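Local structure of 1-pyrroline-5-carboxylate dehydrogenase (Thermus thermophilus, 1UZB) at residues P5-E9 with I139-Y144; L80-W84 with H250-R254; K410-Q415 with D440-G444. The protein probably oxidises glutamate semialdehyde, the open form of 1-pyrroline-5-carboxylate, to glutamate with NAD+ in proline breakdown, as an aldehyde dehydrogenase. One frame throughout, in Å; residues are numbered along the deposited sequence.

Contact 1: P5-E9 with I139-Y144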
loop_
_atom_site.group_PDB
_atom_site.type_symbol
_atom_site.label_atom_id
_atom_site.label_comp_id
_atom_site.label_asym_id
_atom_site.label_seq_id
_atom_site.Cartn_x
_atom_site.Cartn_y
_atom_site.Cartn_z
ATOM N N PRO A 5 10.982 -14.422 2.809
ATOM C CA PRO A 5 9.682 -14.554 3.465
ATOM C C PRO A 5 9.657 -15.844 4.278
ATOM O O PRO A 5 10.288 -16.836 3.909
ATOM C CB PRO A 5 8.707 -14.599 2.291
ATOM C CG PRO A 5 9.379 -13.748 1.266
ATOM C CD PRO A 5 10.823 -14.195 1.362
ATOM N N PHE A 6 8.937 -15.819 5.391
ATOM C CA PHE A 6 8.817 -16.986 6.250
ATOM C C PHE A 6 8.245 -18.187 5.510
ATOM O O PHE A 6 7.311 -18.054 4.717
ATOM C CB PHE A 6 7.903 -16.671 7.436
ATOM C CG PHE A 6 7.567 -17.870 8.274
ATOM C CD1 PHE A 6 8.400 -18.269 9.315
ATOM C CD2 PHE A 6 6.430 -18.627 7.995
ATOM C CE1 PHE A 6 8.107 -19.408 10.065
ATOM C CE2 PHE A 6 6.126 -19.764 8.735
ATOM C CZ PHE A 6 6.965 -20.158 9.772
ATOM N N ARG A 7 8.823 -19.353 5.782
ATOM C CA ARG A 7 8.360 -20.617 5.226
ATOM C C ARG A 7 8.493 -21.624 6.359
ATOM O O ARG A 7 9.431 -21.541 7.155
ATOM C CB ARG A 7 9.223 -21.078 4.044
ATOM C CG ARG A 7 9.263 -20.127 2.857
ATOM C CD ARG A 7 9.541 -20.882 1.560
ATOM N NE ARG A 7 10.763 -21.680 1.620
ATOM C CZ ARG A 7 11.994 -21.177 1.600
ATOM N NH1 ARG A 7 12.177 -19.868 1.520
ATOM N NH2 ARG A 7 13.043 -21.987 1.660
ATOM N N ASN A 8 7.558 -22.561 6.453
ATOM C CA ASN A 8 7.637 -23.567 7.505
ATOM C C ASN A 8 8.752 -24.571 7.232
ATOM O O ASN A 8 9.013 -24.930 6.082
ATOM C CB ASN A 8 6.309 -24.318 7.640
ATOM C CG ASN A 8 5.184 -23.429 8.129
ATOM O OD1 ASN A 8 4.465 -22.820 7.335
ATOM N ND2 ASN A 8 5.034 -23.340 9.445
ATOM N N GLU A 9 9.411 -25.012 8.298
ATOM C CA GLU A 9 10.492 -25.987 8.203
ATOM C C GLU A 9 9.870 -27.332 7.836
ATOM O O GLU A 9 8.960 -27.800 8.510
ATOM C CB GLU A 9 11.204 -26.094 9.553
ATOM C CG GLU A 9 12.352 -27.096 9.629
ATOM C CD GLU A 9 13.587 -26.657 8.866
ATOM O OE1 GLU A 9 13.776 -25.439 8.679
ATOM O OE2 GLU A 9 14.381 -27.537 8.469
ATOM N N ILE A 139 11.825 -24.505 15.365
ATOM C CA ILE A 139 12.545 -23.682 14.405
ATOM C C ILE A 139 11.564 -22.652 13.840
ATOM O O ILE A 139 11.895 -21.469 13.722
ATOM C CB ILE A 139 13.129 -24.558 13.274
ATOM C CG1 ILE A 139 14.215 -25.476 13.844
ATOM C CG2 ILE A 139 13.701 -23.683 12.175
ATOM C CD1 ILE A 139 14.607 -26.613 12.921
ATOM N N ASP A 140 10.349 -23.098 13.520
ATOM C CA ASP A 140 9.330 -22.194 12.988
ATOM C C ASP A 140 9.038 -21.035 13.940
ATOM O O ASP A 140 8.919 -19.892 13.502
ATOM C CB ASP A 140 8.013 -22.932 12.704
ATOM C CG ASP A 140 8.074 -23.802 11.460
ATOM O OD1 ASP A 140 9.048 -23.693 10.684
ATOM O OD2 ASP A 140 7.126 -24.593 11.251
ATOM N N PHE A 141 8.903 -21.321 15.233
ATOM C CA PHE A 141 8.628 -20.257 16.198
ATOM C C PHE A 141 9.725 -19.197 16.168
ATOM O O PHE A 141 9.442 -17.998 16.169
ATOM C CB PHE A 141 8.515 -20.815 17.622
ATOM C CG PHE A 141 7.167 -21.390 17.957
ATOM C CD1 PHE A 141 7.074 -22.631 18.575
ATOM C CD2 PHE A 141 5.996 -20.683 17.695
ATOM C CE1 PHE A 141 5.836 -23.166 18.932
ATOM C CE2 PHE A 141 4.752 -21.208 18.049
ATOM C CZ PHE A 141 4.674 -22.452 18.668
ATOM N N ILE A 142 10.980 -19.634 16.144
ATOM C CA ILE A 142 12.094 -18.697 16.127
ATOM C C ILE A 142 12.080 -17.847 14.857
ATOM O O ILE A 142 12.185 -16.622 14.921
ATOM C CB ILE A 142 13.444 -19.435 16.231
ATOM C CG1 ILE A 142 13.490 -20.272 17.513
ATOM C CG2 ILE A 142 14.580 -18.427 16.235
ATOM C CD1 ILE A 142 14.698 -21.192 17.596
ATOM N N GLU A 143 11.942 -18.500 13.706
ATOM C CA GLU A 143 11.920 -17.801 12.424
ATOM C C GLU A 143 10.733 -16.846 12.315
ATOM O O GLU A 143 10.871 -15.719 11.834
ATOM C CB GLU A 143 11.853 -18.811 11.272
ATOM C CG GLU A 143 13.074 -19.705 11.104
ATOM C CD GLU A 143 14.244 -19.002 10.436
ATOM O OE1 GLU A 143 14.059 -17.889 9.907
ATOM O OE2 GLU A 143 15.355 -19.572 10.430
ATOM N N TYR A 144 9.570 -17.300 12.773
ATOM C CA TYR A 144 8.361 -16.491 12.709
ATOM C C TYR A 144 8.423 -15.286 13.641
ATOM O O TYR A 144 8.214 -14.153 13.207
ATOM C CB TYR A 144 7.132 -17.342 13.049
ATOM C CG TYR A 144 5.825 -16.618 12.819
ATOM C CD1 TYR A 144 5.202 -16.631 11.567
ATOM C CD2 TYR A 144 5.232 -15.881 13.840
ATOM C CE1 TYR A 144 4.018 -15.923 11.346
ATOM C CE2 TYR A 144 4.058 -15.173 13.629
ATOM C CZ TYR A 144 3.457 -15.197 12.385
ATOM O OH TYR A 144 2.291 -14.494 12.190
HETATM O O HOH W 1 10.740 -21.866 9.544
HETATM O O HOH W 2 7.006 -27.155 10.309
#
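Asp-140, on helix 128-149, binds the N-terminal loop through both carboxylate oxygens. OD1 of Asp-140 accepts the backbone N of Glu-9 at 2.8 Å, on its syn lone pair, while a water donates both to this OD1 and to Arg-7 O. OD2 of Asp-140 receives ND2 of Asn-8 at 3.0 Å; the bond lies almost in the amide plane but arrives from above the carboxylate, 68° out of its plane. A second water joins the same OD2 to Glu-9 O, bringing the bonds that grip the group to four. Asn-8 ND2 also donates to Val-480 O, and the Glu-9 carboxylate is paired with Lys-113 and Arg-110. With an alanine in place of Asp-140, Glu-9 N would probably be left without its acceptor and both water bridges broken. With CG of Phe-6 anti to its N (chi1 172°), CE1 reaches to 3.8 Å from CB of Tyr-144. The two rings form a T-shaped pair, planes at 90°, the edge of Tyr-144 toward the face of Phe-6. The Phe-6 side chain also packs on Val-160 of the second subunit. This is an irregular N-terminal arm laid along a helix of an aldehyde dehydrogenase fold, near a subunit interface.

Contact 2: L80-W84 with H250-R254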
loop_
_atom_site.group_PDB
_atom_site.type_symbol
_atom_site.label_atom_id
_atom_site.label_comp_id
_atom_site.label_asym_id
_atom_site.label_seq_id
_atom_site.Cartn_x
_atom_site.Cartn_y
_atom_site.Cartn_z
ATOM N N LEU A 80 16.244 -14.397 38.736
ATOM C CA LEU A 80 15.405 -13.212 38.606
ATOM C C LEU A 80 16.265 -11.954 38.650
ATOM O O LEU A 80 16.027 -11.007 37.904
ATOM C CB LEU A 80 14.346 -13.185 39.712
ATOM C CG LEU A 80 13.250 -12.117 39.619
ATOM C CD1 LEU A 80 12.578 -12.165 38.255
ATOM C CD2 LEU A 80 12.231 -12.351 40.728
ATOM N N GLU A 81 17.270 -11.942 39.521
ATOM C CA GLU A 81 18.157 -10.790 39.612
ATOM C C GLU A 81 18.910 -10.617 38.295
ATOM O O GLU A 81 19.042 -9.503 37.783
ATOM C CB GLU A 81 19.157 -10.968 40.758
ATOM C CG GLU A 81 18.562 -10.790 42.144
ATOM C CD GLU A 81 18.122 -9.361 42.404
ATOM O OE1 GLU A 81 18.970 -8.451 42.293
ATOM O OE2 GLU A 81 16.933 -9.148 42.720
ATOM N N ALA A 82 19.400 -11.725 37.745
ATOM C CA ALA A 82 20.133 -11.681 36.487
ATOM C C ALA A 82 19.234 -11.222 35.343
ATOM O O ALA A 82 19.660 -10.454 34.479
ATOM C CB ALA A 82 20.719 -13.052 36.170
ATOM N N ALA A 83 17.990 -11.691 35.345
ATOM C CA ALA A 83 17.034 -11.339 34.303
ATOM C C ALA A 83 16.696 -9.851 34.307
ATOM O O ALA A 83 16.569 -9.237 33.245
ATOM C CB ALA A 83 15.768 -12.170 34.461
ATOM N N TRP A 84 16.544 -9.263 35.491
ATOM C CA TRP A 84 16.228 -7.842 35.552
ATOM C C TRP A 84 17.433 -6.999 35.170
ATOM O O TRP A 84 17.296 -5.962 34.523
ATOM C CB TRP A 84 15.731 -7.441 36.941
ATOM C CG TRP A 84 14.275 -7.721 37.129
ATOM C CD1 TRP A 84 13.716 -8.671 37.930
ATOM C CD2 TRP A 84 13.187 -7.062 36.466
ATOM N NE1 TRP A 84 12.347 -8.649 37.807
ATOM C CE2 TRP A 84 11.996 -7.671 36.915
ATOM C CE3 TRP A 84 13.104 -6.015 35.537
ATOM C CZ2 TRP A 84 10.732 -7.271 36.468
ATOM C CZ3 TRP A 84 11.838 -5.613 35.091
ATOM C CH2 TRP A 84 10.673 -6.244 35.561
ATOM N N HIS A 250 5.911 -14.203 43.077
ATOM C CA HIS A 250 6.931 -13.201 43.365
ATOM C C HIS A 250 6.494 -11.783 42.999
ATOM O O HIS A 250 5.922 -11.552 41.932
ATOM C CB HIS A 250 8.214 -13.563 42.612
ATOM C CG HIS A 250 9.458 -12.986 43.209
ATOM N ND1 HIS A 250 9.713 -11.631 43.245
ATOM C CD2 HIS A 250 10.531 -13.586 43.777
ATOM C CE1 HIS A 250 10.888 -11.422 43.810
ATOM N NE2 HIS A 250 11.406 -12.591 44.141
ATOM N N PRO A 251 6.754 -10.809 43.883
ATOM C CA PRO A 251 6.354 -9.435 43.568
ATOM C C PRO A 251 7.136 -8.839 42.400
ATOM O O PRO A 251 6.685 -7.879 41.776
ATOM C CB PRO A 251 6.613 -8.690 44.877
ATOM C CG PRO A 251 7.756 -9.454 45.482
ATOM C CD PRO A 251 7.358 -10.888 45.226
ATOM N N ARG A 252 8.294 -9.418 42.093
ATOM C CA ARG A 252 9.129 -8.908 41.009
ATOM C C ARG A 252 9.047 -9.666 39.682
ATOM O O ARG A 252 9.872 -9.456 38.791
ATOM C CB ARG A 252 10.586 -8.821 41.470
ATOM C CG ARG A 252 10.805 -7.859 42.629
ATOM C CD ARG A 252 10.408 -6.438 42.255
ATOM N NE ARG A 252 11.203 -5.923 41.144
ATOM C CZ ARG A 252 11.072 -4.703 40.632
ATOM N NH1 ARG A 252 10.174 -3.865 41.130
ATOM N NH2 ARG A 252 11.839 -4.322 39.618
ATOM N N ILE A 253 8.074 -10.559 39.556
ATOM C CA ILE A 253 7.876 -11.273 38.298
ATOM C C ILE A 253 6.823 -10.454 37.549
ATOM O O ILE A 253 5.734 -10.196 38.068
ATOM C CB ILE A 253 7.407 -12.731 38.540
ATOM C CG1 ILE A 253 8.633 -13.634 38.685
ATOM C CG2 ILE A 253 6.519 -13.215 37.399
ATOM C CD1 ILE A 253 9.430 -13.821 37.393
ATOM N N ARG A 254 7.159 -10.027 36.334
ATOM C CA ARG A 254 6.263 -9.183 35.544
ATOM C C ARG A 254 5.166 -9.911 34.780
ATOM O O ARG A 254 4.055 -9.400 34.637
ATOM C CB ARG A 254 7.085 -8.336 34.564
ATOM C CG ARG A 254 6.276 -7.284 33.812
ATOM C CD ARG A 254 5.783 -6.206 34.759
ATOM N NE ARG A 254 4.849 -5.252 34.164
ATOM C CZ ARG A 254 3.555 -5.486 33.975
ATOM N NH1 ARG A 254 2.785 -4.547 33.443
ATOM N NH2 ARG A 254 3.026 -6.658 34.310
#
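The type I beta turn from His-250 to Ile-253, which meets Leu-80 and Trp-84 of helix 73-90, leads from helix 242-248 into strand 255-259. That strand runs parallel to strand 165-180 in the sheet which, by family resemblance, is probably that of the Rossmann-like coenzyme-binding domain. CD2 of Leu-80 sits over the face of the His-250 imidazole, 3.4 Å from the ring centroid and 8° off the normal, a CH-pi contact; CD1 of Leu-80 lies 3.7 Å from CD1 of Ile-253. Bonds at both nitrogens should limit turning of the imidazole: ND1 of His-250 accepts the backbone N of Arg-252 at 2.9 Å, nearly in the ring plane, and NE2 is bonded to Glu-77 on the same helix as Leu-80. Trp-84 reaches the turn edge-on. Its NE1 donates to Arg-252 O at 2.8 Å, in the carbonyl plane and close to the indole plane, although the N-H···O angle of 143° shows a bent bond. The side chain of Arg-252, bent at chi2 and chi3, folds back over one face of the indole. With CZ of Arg-252 5.1 Å from the centroid of the six-membered ring of Trp-84, the cation-pi attraction is weak at most. Beyond the turn, the guanidinium of Arg-254 leads off to Phe-282 O and Trp-281, while CB of Arg-254 stays 4.2 Å from CZ2 of Trp-84.

Contact 3: K410-Q415 with D440-G444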
loop_
_atom_site.group_PDB
_atom_site.type_symbol
_atom_site.label_atom_id
_atom_site.label_comp_id
_atom_site.label_asym_id
_atom_site.label_seq_id
_atom_site.Cartn_x
_atom_site.Cartn_y
_atom_site.Cartn_z
ATOM N N LYS A 410 -22.135 -36.440 28.765
ATOM C CA LYS A 410 -21.705 -35.897 30.049
ATOM C C LYS A 410 -20.902 -36.855 30.924
ATOM O O LYS A 410 -20.624 -36.558 32.087
ATOM C CB LYS A 410 -22.920 -35.363 30.815
ATOM C CG LYS A 410 -23.608 -34.197 30.108
ATOM C CD LYS A 410 -24.754 -33.631 30.929
ATOM C CE LYS A 410 -25.454 -32.501 30.188
ATOM N NZ LYS A 410 -24.541 -31.360 29.895
ATOM N N ALA A 411 -20.520 -38.000 30.370
ATOM C CA ALA A 411 -19.718 -38.971 31.111
ATOM C C ALA A 411 -18.354 -38.348 31.390
ATOM O O ALA A 411 -17.897 -37.487 30.638
ATOM C CB ALA A 411 -19.546 -40.237 30.298
ATOM N N ARG A 412 -17.697 -38.777 32.461
ATOM C CA ARG A 412 -16.389 -38.225 32.780
ATOM C C ARG A 412 -15.398 -38.391 31.626
ATOM O O ARG A 412 -14.624 -37.476 31.341
ATOM C CB ARG A 412 -15.831 -38.870 34.050
ATOM C CG ARG A 412 -16.664 -38.594 35.291
ATOM C CD ARG A 412 -15.960 -39.095 36.536
ATOM N NE ARG A 412 -14.682 -38.414 36.737
ATOM C CZ ARG A 412 -13.757 -38.800 37.611
ATOM N NH1 ARG A 412 -12.624 -38.121 37.723
ATOM N NH2 ARG A 412 -13.963 -39.869 38.372
ATOM N N ILE A 413 -15.415 -39.543 30.955
ATOM C CA ILE A 413 -14.481 -39.747 29.852
ATOM C C ILE A 413 -14.830 -38.916 28.619
ATOM O O ILE A 413 -14.062 -38.878 27.658
ATOM C CB ILE A 413 -14.361 -41.237 29.436
ATOM C CG1 ILE A 413 -15.716 -41.796 29.005
ATOM C CG2 ILE A 413 -13.759 -42.039 30.581
ATOM C CD1 ILE A 413 -15.609 -43.124 28.275
ATOM N N ALA A 414 -15.981 -38.251 28.643
ATOM C CA ALA A 414 -16.390 -37.402 27.523
ATOM C C ALA A 414 -16.264 -35.923 27.894
ATOM O O ALA A 414 -16.561 -35.042 27.085
ATOM C CB ALA A 414 -17.828 -37.713 27.119
ATOM N N GLN A 415 -15.802 -35.653 29.111
ATOM C CA GLN A 415 -15.665 -34.283 29.599
ATOM C C GLN A 415 -14.277 -33.929 30.121
ATOM O O GLN A 415 -13.839 -32.783 30.004
ATOM C CB GLN A 415 -16.666 -34.039 30.730
ATOM C CG GLN A 415 -18.118 -34.057 30.311
ATOM C CD GLN A 415 -18.497 -32.828 29.510
ATOM O OE1 GLN A 415 -18.152 -31.707 29.875
ATOM N NE2 GLN A 415 -19.224 -33.033 28.420
ATOM N N ASP A 440 -20.635 -28.697 24.178
ATOM C CA ASP A 440 -20.926 -28.926 25.582
ATOM C C ASP A 440 -19.831 -29.569 26.426
ATOM O O ASP A 440 -19.962 -30.705 26.881
ATOM C CB ASP A 440 -22.234 -29.715 25.725
ATOM C CG ASP A 440 -22.722 -29.782 27.165
ATOM O OD1 ASP A 440 -22.413 -28.856 27.947
ATOM O OD2 ASP A 440 -23.429 -30.750 27.512
ATOM N N THR A 441 -18.741 -28.827 26.605
ATOM C CA THR A 441 -17.627 -29.230 27.464
ATOM C C THR A 441 -17.087 -27.905 27.984
ATOM O O THR A 441 -17.429 -26.844 27.464
ATOM C CB THR A 441 -16.463 -29.968 26.733
ATOM O OG1 THR A 441 -15.620 -29.018 26.068
ATOM C CG2 THR A 441 -16.995 -30.981 25.744
ATOM N N PRO A 442 -16.250 -27.941 29.027
ATOM C CA PRO A 442 -15.702 -26.688 29.564
ATOM C C PRO A 442 -14.572 -26.119 28.707
ATOM O O PRO A 442 -14.102 -25.007 28.951
ATOM C CB PRO A 442 -15.187 -27.098 30.945
ATOM C CG PRO A 442 -15.963 -28.351 31.273
ATOM C CD PRO A 442 -16.006 -29.058 29.951
ATOM N N TYR A 443 -14.152 -26.882 27.702
ATOM C CA TYR A 443 -13.038 -26.496 26.839
ATOM C C TYR A 443 -13.423 -25.932 25.476
ATOM O O TYR A 443 -14.596 -25.845 25.133
ATOM C CB TYR A 443 -12.127 -27.701 26.623
ATOM C CG TYR A 443 -11.459 -28.220 27.877
ATOM C CD1 TYR A 443 -11.921 -29.370 28.524
ATOM C CD2 TYR A 443 -10.323 -27.591 28.385
ATOM C CE1 TYR A 443 -11.257 -29.883 29.642
ATOM C CE2 TYR A 443 -9.655 -28.094 29.495
ATOM C CZ TYR A 443 -10.124 -29.239 30.117
ATOM O OH TYR A 443 -9.430 -29.742 31.196
ATOM N N GLY A 444 -12.410 -25.562 24.696
ATOM C CA GLY A 444 -12.652 -25.020 23.369
ATOM C C GLY A 444 -11.355 -24.789 22.610
ATOM O O GLY A 444 -11.111 -23.695 22.097
HETATM O O HOH W 3 -20.024 -29.510 29.918
#
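Gln-415 and Lys-410 both bind one residue, Asp-440: the amide its backbone carbonyl, the ammonium its carboxylate. NE2 of Gln-415 donates to Asp-440 O at 2.9 Å, and at 175° the bond is nearly straight, lying in the planes of both the amide and the carbonyl. The other N-H of this nitrogen is accounted for by Pro-409 O. The bend at chi2 (-72°) turns OE1 of Gln-415 to 3.4 Å from CD of Pro-442. Lys-410 runs extended and kinks only at its last torsion, which brings NZ to 2.7 Å from OD2 of Asp-440, a salt bridge on the syn lone pair. Thr-441 folds its own loop: OG1 accepts the backbone N of Tyr-443 at 3.1 Å, an ST turn. The ring of Tyr-443 then presents its edge to Gln-415 O, with CE1 of Tyr-443 3.9 Å from that oxygen. Asp-440 is the first residue to leave the helix 431-439, inside the beta-alpha-beta crossover between strands 422-428 and 446-450. Its carbonyl and its carboxylate thus both find partners in segment 410-415, and the exposed lysine's charge is probably balanced by the aspartate.

Overall arrangement
From the N terminus, contact 1 brings the loop before helix 17-32 onto helix 128-149, closing a span of 129 residues. Contact 2 opens inside that span and ties helix 73-90 to the turn leading into strand 255-259 of the six-stranded sheet, so contacts 1 and 2 cross along the chain. Contact 3 comes in series after both: it closes a short loop of 24 residues, from before strand 422-428 to after helix 431-439, beside the seven-stranded sheet. The three do not touch: contacts 1 and 3 lie on opposite sides of the chain's centre, their nearest atoms about 16 Å apart, and the centres of contacts 2 and 3 are 38 Å apart.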